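Local coordinates for regulator of G-protein signaling 1 (Homo sapiens, PDB 2BV1) that speeds GTP hydrolysis by G protein alpha subunits through its RGS domain, the part present here, driving them into the inactive GDP-bound form and damping receptor signalling, at residues V19-W22 against S23-L26; V117-T120 against L121-D125; K62-S66 against D67-C71; G40-L43 against K44-S48. All coordinates share one frame; numbering follows the deposited sequence.

Contact 1 (V19-W22 against S23-L26); sequences VMQW and SQSL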
loop_
_atom_site.group_PDB
_atom_site.type_symbol
_atom_site.label_atom_id
_atom_site.label_comp_id
_atom_site.label_asym_id
_atom_site.label_seq_id
_atom_site.Cartn_x
_atom_site.Cartn_y
_atom_site.Cartn_z
ATOM N N VAL A 19 17.977 1.389 6.072
ATOM C CA VAL A 19 16.934 0.891 6.921
ATOM C C VAL A 19 16.562 1.968 7.984
ATOM O O VAL A 19 15.397 2.098 8.308
ATOM C CB VAL A 19 17.356 -0.400 7.597
ATOM C CG1 VAL A 19 16.331 -0.843 8.681
ATOM C CG2 VAL A 19 17.598 -1.481 6.544
ATOM N N MET A 20 17.543 2.724 8.521
ATOM C CA MET A 20 17.243 3.912 9.376
ATOM C C MET A 20 16.339 4.943 8.667
ATOM O O MET A 20 15.414 5.474 9.263
ATOM C CB MET A 20 18.530 4.646 9.840
ATOM C CG MET A 20 19.488 3.906 10.736
ATOM S SD MET A 20 21.118 4.716 11.160
ATOM C CE MET A 20 20.649 6.456 11.025
ATOM N N GLN A 21 16.639 5.264 7.412
ATOM C CA GLN A 21 15.848 6.185 6.606
ATOM C C GLN A 21 14.347 5.872 6.460
ATOM O O GLN A 21 13.522 6.787 6.306
ATOM C CB GLN A 21 16.484 6.360 5.224
ATOM C CG GLN A 21 17.725 7.267 5.211
ATOM C CD GLN A 21 17.402 8.748 5.436
ATOM O OE1 GLN A 21 16.754 9.412 4.598
ATOM N NE2 GLN A 21 17.872 9.282 6.566
ATOM N N TRP A 22 14.010 4.592 6.513
ATOM C CA TRP A 22 12.624 4.132 6.464
ATOM C C TRP A 22 11.798 4.663 7.649
ATOM O O TRP A 22 10.572 4.734 7.545
ATOM C CB TRP A 22 12.535 2.610 6.506
ATOM C CG TRP A 22 13.267 1.876 5.381
ATOM C CD1 TRP A 22 13.774 2.406 4.256
ATOM C CD2 TRP A 22 13.507 0.469 5.307
ATOM N NE1 TRP A 22 14.328 1.431 3.468
ATOM C CE2 TRP A 22 14.197 0.230 4.093
ATOM C CE3 TRP A 22 13.196 -0.609 6.141
ATOM C CZ2 TRP A 22 14.626 -1.039 3.703
ATOM C CZ3 TRP A 22 13.597 -1.911 5.723
ATOM C CH2 TRP A 22 14.330 -2.094 4.540
ATOM N N SER A 23 12.479 4.944 8.776
ATOM C CA SER A 23 11.837 5.607 9.920
ATOM C C SER A 23 11.597 7.093 9.705
ATOM O O SER A 23 10.897 7.718 10.488
ATOM C CB SER A 23 12.647 5.369 11.201
ATOM O OG SER A 23 13.736 6.236 11.192
ATOM N N GLN A 24 12.122 7.684 8.636
ATOM C CA GLN A 24 11.875 9.088 8.371
ATOM C C GLN A 24 10.416 9.386 7.916
ATOM O O GLN A 24 9.819 10.363 8.355
ATOM C CB GLN A 24 12.913 9.654 7.398
ATOM C CG GLN A 24 14.369 9.675 8.024
ATOM C CD GLN A 24 14.674 10.899 8.942
ATOM O OE1 GLN A 24 14.301 10.949 10.135
ATOM N NE2 GLN A 24 15.411 11.859 8.393
ATOM N N SER A 25 9.871 8.550 7.045
ATOM C CA SER A 25 8.517 8.706 6.557
ATOM C C SER A 25 8.101 7.439 5.870
ATOM O O SER A 25 8.957 6.683 5.385
ATOM C CB SER A 25 8.380 9.893 5.594
ATOM O OG SER A 25 8.998 9.640 4.354
ATOM N N LEU A 26 6.796 7.189 5.860
ATOM C CA LEU A 26 6.274 6.046 5.182
ATOM C C LEU A 26 6.719 6.126 3.694
ATOM O O LEU A 26 7.049 5.105 3.062
ATOM C CB LEU A 26 4.745 5.999 5.330
ATOM C CG LEU A 26 3.998 4.920 4.525
ATOM C CD1 LEU A 26 4.420 3.539 4.900
ATOM C CD2 LEU A 26 2.513 5.126 4.747
#
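With chi1 at 79°, the hydroxyl of Ser23 lies between its own backbone N and carbonyl carbon, folded back over the preceding turn toward the carbonyl of Met20. Ser23 OG donates to Met20 O at 2.7 Å, approaching almost in line with the C=O bond. Met20 O takes a second bond, from Ser23 N at 3.0 Å, whose donor stands above the carbonyl plane, and one residue thus grips it twice. One residue on, Gln24 N donates to Gln21 O at 2.9 Å. Gln21 and Gln24 are both bent at chi2, and Gln21 NE2 meets the Gln24 CG methylene at 3.8 Å, with the two amide planes 63° apart; the polar end of Gln21 is engaged instead by Lys28, through OE1. The indole of Trp22 folds back against the helix, where Val19 CA stands 3.8 Å above the centre of one ring face, and its NE1 bonds to Glu18. Putting an alanine in place of Ser23 would probably leave Met20 O with the backbone bond alone and make this turn less firmly held. The successive i to i+3 bonds lead from helix 16-21 into the connection to helix 26-31, which Ser25 N-caps by bonding Lys28 N, while Val19 and Trp22 pack on helix 134-142, the pairing of chain termini that belongs to the terminal subdomain of the all-helical RGS fold.

Contact 2 (V117-T120 against L121-D125); sequences VIYT and LMEKD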
loop_
_atom_site.group_PDB
_atom_site.type_symbol
_atom_site.label_atom_id
_atom_site.label_comp_id
_atom_site.label_asym_id
_atom_site.label_seq_id
_atom_site.Cartn_x
_atom_site.Cartn_y
_atom_site.Cartn_z
ATOM N N VAL A 117 -6.707 7.696 1.450
ATOM C CA VAL A 117 -7.225 7.195 2.702
ATOM C C VAL A 117 -6.328 6.061 3.221
ATOM O O VAL A 117 -5.919 6.028 4.409
ATOM C CB VAL A 117 -8.706 6.705 2.565
ATOM C CG1 VAL A 117 -9.190 6.010 3.853
ATOM C CG2 VAL A 117 -9.620 7.848 2.232
ATOM N N ILE A 118 -6.051 5.093 2.362
ATOM C CA ILE A 118 -5.279 3.922 2.782
ATOM C C ILE A 118 -3.841 4.322 3.123
ATOM O O ILE A 118 -3.297 3.823 4.065
ATOM C CB ILE A 118 -5.262 2.790 1.689
ATOM C CG1 ILE A 118 -6.665 2.217 1.450
ATOM C CG2 ILE A 118 -4.243 1.726 2.027
ATOM C CD1 ILE A 118 -7.425 1.715 2.682
ATOM N N TYR A 119 -3.244 5.230 2.384
ATOM C CA TYR A 119 -1.912 5.714 2.744
ATOM C C TYR A 119 -1.900 6.301 4.141
ATOM O O TYR A 119 -1.029 6.017 4.948
ATOM C CB TYR A 119 -1.489 6.775 1.762
ATOM C CG TYR A 119 -0.076 7.204 1.953
ATOM C CD1 TYR A 119 0.941 6.508 1.337
ATOM C CD2 TYR A 119 0.259 8.303 2.769
ATOM C CE1 TYR A 119 2.234 6.887 1.467
ATOM C CE2 TYR A 119 1.597 8.694 2.921
ATOM C CZ TYR A 119 2.571 7.947 2.253
ATOM O OH TYR A 119 3.894 8.239 2.321
ATOM N N THR A 120 -2.913 7.124 4.443
ATOM C CA THR A 120 -3.032 7.693 5.782
ATOM C C THR A 120 -3.214 6.640 6.859
ATOM O O THR A 120 -2.595 6.723 7.960
ATOM C CB THR A 120 -4.184 8.708 5.797
ATOM O OG1 THR A 120 -3.950 9.661 4.758
ATOM C CG2 THR A 120 -4.362 9.406 7.182
ATOM N N LEU A 121 -4.059 5.651 6.584
ATOM C CA LEU A 121 -4.276 4.593 7.548
ATOM C C LEU A 121 -2.959 3.883 7.920
ATOM O O LEU A 121 -2.708 3.537 9.103
ATOM C CB LEU A 121 -5.286 3.555 7.053
ATOM C CG LEU A 121 -6.802 3.725 7.133
ATOM C CD1 LEU A 121 -7.433 2.348 6.849
ATOM C CD2 LEU A 121 -7.319 4.286 8.460
ATOM N N MET A 122 -2.161 3.625 6.903
ATOM C CA MET A 122 -0.813 3.051 7.100
ATOM C C MET A 122 0.097 4.057 7.859
ATOM O O MET A 122 0.708 3.740 8.842
ATOM C CB MET A 122 -0.208 2.685 5.745
ATOM C CG MET A 122 -0.851 1.455 5.088
ATOM S SD MET A 122 0.054 0.743 3.653
ATOM C CE MET A 122 0.081 2.069 2.512
ATOM N N GLU A 123 0.147 5.282 7.396
ATOM C CA GLU A 123 1.036 6.289 7.996
ATOM C C GLU A 123 0.808 6.460 9.476
ATOM O O GLU A 123 1.751 6.571 10.219
ATOM C CB GLU A 123 0.918 7.610 7.279
ATOM C CG GLU A 123 2.059 8.582 7.508
ATOM C CD GLU A 123 2.039 9.799 6.547
ATOM O OE1 GLU A 123 0.958 10.174 5.996
ATOM O OE2 GLU A 123 3.133 10.372 6.296
ATOM N N LYS A 124 -0.447 6.421 9.898
ATOM C CA LYS A 124 -0.830 6.761 11.236
ATOM C C LYS A 124 -0.985 5.566 12.151
ATOM O O LYS A 124 -0.885 5.705 13.335
ATOM C CB LYS A 124 -2.116 7.573 11.217
ATOM C CG LYS A 124 -1.963 8.897 10.485
ATOM C CD LYS A 124 -0.638 9.641 10.856
ATOM C CE LYS A 124 -0.755 11.143 10.576
ATOM N NZ LYS A 124 0.332 11.669 9.690
ATOM N N ASP A 125 -1.140 4.374 11.615
ATOM C CA ASP A 125 -1.376 3.207 12.454
ATOM C C ASP A 125 -0.286 2.115 12.319
ATOM O O ASP A 125 0.503 1.883 13.220
ATOM C CB ASP A 125 -2.767 2.675 12.068
ATOM C CG ASP A 125 -3.145 1.391 12.783
ATOM O OD1 ASP A 125 -2.832 1.241 13.970
ATOM O OD2 ASP A 125 -3.747 0.504 12.127
HETATM O O HOH W 1 -1.306 11.056 5.853
#
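Glu123 N donates to Tyr119 O at 2.8 Å, with an N-H...O angle of 164° and the donor lying in the carbonyl plane. It is one of four consecutive i to i+4 bonds of an alpha-helix, the long helix 112-131 of the RGS domain; the others run from Leu121 to Val117, from Met122 to Ile118 and from Lys124 to Thr120. On the outside of this turn the carboxylate of Glu123 reaches back along the helix to the Tyr119 ring. Its CG is anti to the backbone N (chi1 -162°) and the chain runs out extended, which sets Glu123 OE1 3.5 Å from Tyr119 CE2, with ring and carboxylate planes 77° apart. An alanine at Glu123 removes the carboxylate and would probably leave Tyr119 CE2 less closely packed on this side, though Leu26 and Leu30 still touch the ring. Beside it, Thr120 CG2 meets Lys124 CG at 4.1 Å, while the threonine hydroxyl bonds back to Lys116 O. Elsewhere on the helix the buried Ile118 and Met122 face helix 50-62, touching Phe54 and Trp55 respectively, and Tyr119 joins Met122 against Leu26 of helix 26-31. Ile118 CD1 approaches Leu121 CD1 at 4.2 Å. Met122 bends at chi3, which swings its terminal methyl back along the helix, and Met122 CE comes to 4.4 Å from Ile118 CG2.

Contact 3 (K62-S66 against D67-C71); sequences KKTES and DLLPC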
loop_
_atom_site.group_PDB
_atom_site.type_symbol
_atom_site.label_atom_id
_atom_site.label_comp_id
_atom_site.label_asym_id
_atom_site.label_seq_id
_atom_site.Cartn_x
_atom_site.Cartn_y
_atom_site.Cartn_z
ATOM N N LYS A 62 -1.848 3.302 -12.357
ATOM C CA LYS A 62 -1.531 4.646 -12.852
ATOM C C LYS A 62 -0.562 4.659 -14.006
ATOM O O LYS A 62 -0.524 5.628 -14.755
ATOM C CB LYS A 62 -0.966 5.509 -11.713
ATOM C CG LYS A 62 -2.047 6.190 -10.910
ATOM C CD LYS A 62 -1.453 7.086 -9.785
ATOM C CE LYS A 62 -1.086 6.314 -8.560
ATOM N NZ LYS A 62 -0.813 7.217 -7.367
ATOM N N LYS A 63 0.238 3.605 -14.140
ATOM C CA LYS A 63 1.137 3.467 -15.272
ATOM C C LYS A 63 0.555 2.477 -16.314
ATOM O O LYS A 63 1.288 1.960 -17.137
ATOM C CB LYS A 63 2.517 2.966 -14.820
ATOM C CG LYS A 63 3.172 3.634 -13.564
ATOM C CD LYS A 63 4.080 2.592 -12.855
ATOM C CE LYS A 63 5.018 3.171 -11.795
ATOM N NZ LYS A 63 4.972 2.421 -10.468
ATOM N N THR A 64 -0.750 2.194 -16.266
ATOM C CA THR A 64 -1.358 1.207 -17.176
ATOM C C THR A 64 -1.881 1.939 -18.403
ATOM O O THR A 64 -2.390 3.078 -18.302
ATOM C CB THR A 64 -2.518 0.396 -16.475
ATOM O OG1 THR A 64 -1.979 -0.486 -15.485
ATOM C CG2 THR A 64 -3.350 -0.446 -17.483
ATOM N N GLU A 65 -1.773 1.264 -19.556
ATOM C CA GLU A 65 -2.175 1.829 -20.835
ATOM C C GLU A 65 -3.667 2.048 -20.830
ATOM O O GLU A 65 -4.415 1.244 -20.285
ATOM C CB GLU A 65 -1.742 0.926 -22.025
ATOM C CG GLU A 65 -2.475 -0.422 -22.124
ATOM C CD GLU A 65 -2.014 -1.294 -23.303
ATOM O OE1 GLU A 65 -2.795 -1.452 -24.265
ATOM O OE2 GLU A 65 -0.875 -1.817 -23.265
ATOM N N SER A 66 -4.075 3.142 -21.453
ATOM C CA SER A 66 -5.451 3.625 -21.448
ATOM C C SER A 66 -6.526 2.555 -21.747
ATOM O O SER A 66 -7.517 2.457 -21.028
ATOM C CB SER A 66 -5.543 4.755 -22.486
ATOM O OG SER A 66 -6.842 5.257 -22.596
ATOM N N ASP A 67 -6.327 1.783 -22.821
ATOM C CA ASP A 67 -7.208 0.659 -23.193
ATOM C C ASP A 67 -7.455 -0.400 -22.098
ATOM O O ASP A 67 -8.478 -1.079 -22.132
ATOM C CB ASP A 67 -6.647 -0.078 -24.428
ATOM C CG ASP A 67 -6.861 0.679 -25.737
ATOM O OD1 ASP A 67 -7.721 1.593 -25.781
ATOM O OD2 ASP A 67 -6.185 0.331 -26.738
ATOM N N LEU A 68 -6.523 -0.582 -21.164
ATOM C CA LEU A 68 -6.680 -1.627 -20.149
ATOM C C LEU A 68 -7.123 -1.105 -18.781
ATOM O O LEU A 68 -7.165 -1.862 -17.808
ATOM C CB LEU A 68 -5.391 -2.416 -20.012
ATOM C CG LEU A 68 -4.956 -3.171 -21.273
ATOM C CD1 LEU A 68 -3.726 -4.020 -20.999
ATOM C CD2 LEU A 68 -6.108 -4.010 -21.850
ATOM N N LEU A 69 -7.455 0.185 -18.716
ATOM C CA LEU A 69 -7.912 0.778 -17.458
ATOM C C LEU A 69 -9.289 0.226 -17.054
ATOM O O LEU A 69 -9.472 -0.154 -15.901
ATOM C CB LEU A 69 -7.899 2.315 -17.530
ATOM C CG LEU A 69 -6.519 2.974 -17.701
ATOM C CD1 LEU A 69 -6.661 4.500 -17.618
ATOM C CD2 LEU A 69 -5.507 2.523 -16.685
ATOM N N PRO A 70 -10.247 0.127 -17.995
ATOM C CA PRO A 70 -11.514 -0.455 -17.518
ATOM C C PRO A 70 -11.327 -1.819 -16.811
ATOM O O PRO A 70 -11.829 -2.007 -15.686
ATOM C CB PRO A 70 -12.353 -0.552 -18.782
ATOM C CG PRO A 70 -11.757 0.487 -19.707
ATOM C CD PRO A 70 -10.302 0.503 -19.416
ATOM N N CYS A 71 -10.559 -2.724 -17.432
ATOM C CA CYS A 71 -10.261 -4.051 -16.848
ATOM C C CYS A 71 -9.477 -4.043 -15.536
ATOM O O CYS A 71 -9.829 -4.762 -14.602
ATOM C CB CYS A 71 -9.508 -4.940 -17.849
ATOM S SG CYS A 71 -10.614 -5.700 -19.049
#
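Thr64 and Leu69 run antiparallel alongside one another, Leu69 CD2 lying 3.7 Å from Thr64 CB and a similar distance from its methyl. The methyl also meets Leu68 from the side, Thr64 CG2 to Leu68 CB being 3.8 Å, the two side chains lying roughly perpendicular. A further apolar touch belongs to Glu65: chi1 of 68° sets its CG between the backbone N and carbonyl carbon, and the extended chain lies along Leu68, Glu65 CG resting 3.8 Å from Leu68 CG. Its carboxylate continues past the leucine toward Asp67, and Glu65 OE1 stands 4.6 Å from Asp67 OD2; two like charges so near would be expected to repel mildly. Behind these side chains the backbone fixes the spacing. Leu68 N donates to Glu65 O at 2.9 Å and Leu69 N to Ser66 O at 3.2 Å, both from above the carbonyl plane, the i to i+3 pattern of the short 3-10 turn that precedes the helix. Leu68 occupies the N-cap position, and Pro70 follows in the first turn, where the lack of an N-H costs the helix nothing. Further out, Thr64 OG1 bonds to Asp60 O, tying the connection to the end of helix 50-62, while Lys62 pairs with Glu59 and reaches Gln115. The whole turn sits at the far tip of the domain, linking helix 50-62 to helix 69-81, with helix 112-131 reached through Gln115.

Contact 4 (G40-L43 against K44-S48); sequences GSFL and KSEFS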
loop_
_atom_site.group_PDB
_atom_site.type_symbol
_atom_site.label_atom_id
_atom_site.label_comp_id
_atom_site.label_asym_id
_atom_site.label_seq_id
_atom_site.Cartn_x
_atom_site.Cartn_y
_atom_site.Cartn_z
ATOM N N GLY A 40 5.518 -5.034 4.060
ATOM C CA GLY A 40 4.587 -6.028 3.595
ATOM C C GLY A 40 4.504 -7.273 4.438
ATOM O O GLY A 40 3.398 -7.750 4.734
ATOM N N SER A 41 5.678 -7.854 4.775
ATOM C CA SER A 41 5.714 -9.060 5.562
ATOM C C SER A 41 5.115 -8.827 6.957
ATOM O O SER A 41 4.382 -9.650 7.471
ATOM C CB SER A 41 7.160 -9.576 5.698
ATOM O OG SER A 41 7.747 -9.763 4.403
ATOM N N PHE A 42 5.454 -7.705 7.566
ATOM C CA PHE A 42 4.871 -7.309 8.889
ATOM C C PHE A 42 3.340 -7.117 8.837
ATOM O O PHE A 42 2.628 -7.600 9.685
ATOM C CB PHE A 42 5.578 -6.027 9.432
ATOM C CG PHE A 42 4.861 -5.379 10.591
ATOM C CD1 PHE A 42 5.088 -5.804 11.887
ATOM C CD2 PHE A 42 3.982 -4.309 10.385
ATOM C CE1 PHE A 42 4.445 -5.199 12.962
ATOM C CE2 PHE A 42 3.340 -3.709 11.448
ATOM C CZ PHE A 42 3.580 -4.143 12.731
ATOM N N LEU A 43 2.845 -6.466 7.792
ATOM C CA LEU A 43 1.397 -6.295 7.597
ATOM C C LEU A 43 0.709 -7.645 7.432
ATOM O O LEU A 43 -0.348 -7.900 8.033
ATOM C CB LEU A 43 1.110 -5.371 6.408
ATOM C CG LEU A 43 1.606 -3.905 6.451
ATOM C CD1 LEU A 43 1.099 -3.190 5.264
ATOM C CD2 LEU A 43 1.171 -3.163 7.744
ATOM N N LYS A 44 1.335 -8.546 6.660
ATOM C CA LYS A 44 0.815 -9.879 6.472
ATOM C C LYS A 44 0.752 -10.604 7.817
ATOM O O LYS A 44 -0.278 -11.164 8.152
ATOM C CB LYS A 44 1.633 -10.667 5.409
ATOM C CG LYS A 44 0.763 -11.479 4.463
ATOM C CD LYS A 44 1.486 -12.092 3.229
ATOM C CE LYS A 44 0.580 -13.094 2.503
ATOM N NZ LYS A 44 -0.399 -12.448 1.542
ATOM N N SER A 45 1.804 -10.543 8.624
ATOM C CA SER A 45 1.728 -11.121 9.981
ATOM C C SER A 45 0.619 -10.528 10.876
ATOM O O SER A 45 0.209 -11.179 11.841
ATOM C CB SER A 45 3.089 -11.078 10.725
ATOM O OG SER A 45 3.583 -9.762 10.991
ATOM N N GLU A 46 0.152 -9.327 10.517
ATOM C CA GLU A 46 -0.846 -8.517 11.257
ATOM C C GLU A 46 -2.241 -8.481 10.636
ATOM O O GLU A 46 -3.083 -7.674 11.067
ATOM C CB GLU A 46 -0.387 -7.054 11.232
ATOM C CG GLU A 46 0.243 -6.545 12.459
ATOM C CD GLU A 46 -0.047 -5.074 12.670
ATOM O OE1 GLU A 46 -0.375 -4.341 11.711
ATOM O OE2 GLU A 46 0.048 -4.663 13.834
ATOM N N PHE A 47 -2.448 -9.299 9.597
ATOM C CA PHE A 47 -3.647 -9.332 8.765
ATOM C C PHE A 47 -4.116 -7.965 8.239
ATOM O O PHE A 47 -5.317 -7.694 8.217
ATOM C CB PHE A 47 -4.792 -10.028 9.527
ATOM C CG PHE A 47 -4.395 -11.307 10.184
ATOM C CD1 PHE A 47 -4.038 -11.325 11.535
ATOM C CD2 PHE A 47 -4.375 -12.488 9.467
ATOM C CE1 PHE A 47 -3.672 -12.507 12.178
ATOM C CE2 PHE A 47 -4.024 -13.689 10.087
ATOM C CZ PHE A 47 -3.665 -13.703 11.465
ATOM N N SER A 48 -3.180 -7.129 7.788
ATOM C CA SER A 48 -3.509 -5.834 7.207
ATOM C C SER A 48 -2.788 -5.561 5.897
ATOM O O SER A 48 -2.679 -4.407 5.466
ATOM C CB SER A 48 -3.243 -4.695 8.216
ATOM O OG SER A 48 -1.868 -4.515 8.435
#
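Backbone bonds carry most of the contact between Gly40-Leu43 and Lys44-Ser48. Lys44 N to Gly40 O and Ser45 N to Ser41 O keep the alpha-helical i to i+4 pattern, after which it changes. Leu43 O receives two donors, one above and one below its carbonyl plane: Glu46 N at 2.9 Å, and Ser48 N, also at 2.9 Å but nearly straight, with an N-H...O angle of 178°. Phe47 N bonds to Lys44 O at 3.2 Å. With Phe47 at positive phi as the C-prime residue, this is a Schellman motif, and it ends helix 33-45. Among hydroxyl bonds, Ser45 OG donates to Phe42 O at 2.7 Å; chi1 of 64° folds it back over its own turn, and that carbonyl also takes a weak bond from Glu46 N. Over the Phe42 ring lies Glu46. Glu46 CG stands 4.1 Å above one face of the Phe42 ring, offset toward the rim, and the carboxylate is inclined 31° to the ring with Glu46 OE2 3.7 Å from Phe42 CZ. The glutamate is held there by a salt bridge to Arg129 of helix 112-131, and Phe42 also meets the ring of Phe130. In van der Waals contact, Leu43 CD2 lies 3.4 Å from Ser48 OG, so that the leucine rests against the residue whose N closes the motif; its side chain also contacts Ser126 of helix 112-131.

How the contacts relate
Helix 112-131, which carries contact 2, ties three of the four together. Contact 1 touches it directly: Leu26 CD2 packs 3.6 Å from Glu123 N. Contact 4 lies with its centre 14 Å from that of contact 2, their nearest atoms about 4 Å apart, and both are anchored to Arg129, which pairs with Asp125 and with Glu46. Contact 3 stands apart, its centre about 25 Å from contact 2 and 32 Å from contact 1, on the other side of the chain's centre. In related RGS domains the loop following helix 33-45, entered at contact 4, meets the G protein alpha subunit; Asn51 and Asn90, beside contact 2, probably contribute to that surface here.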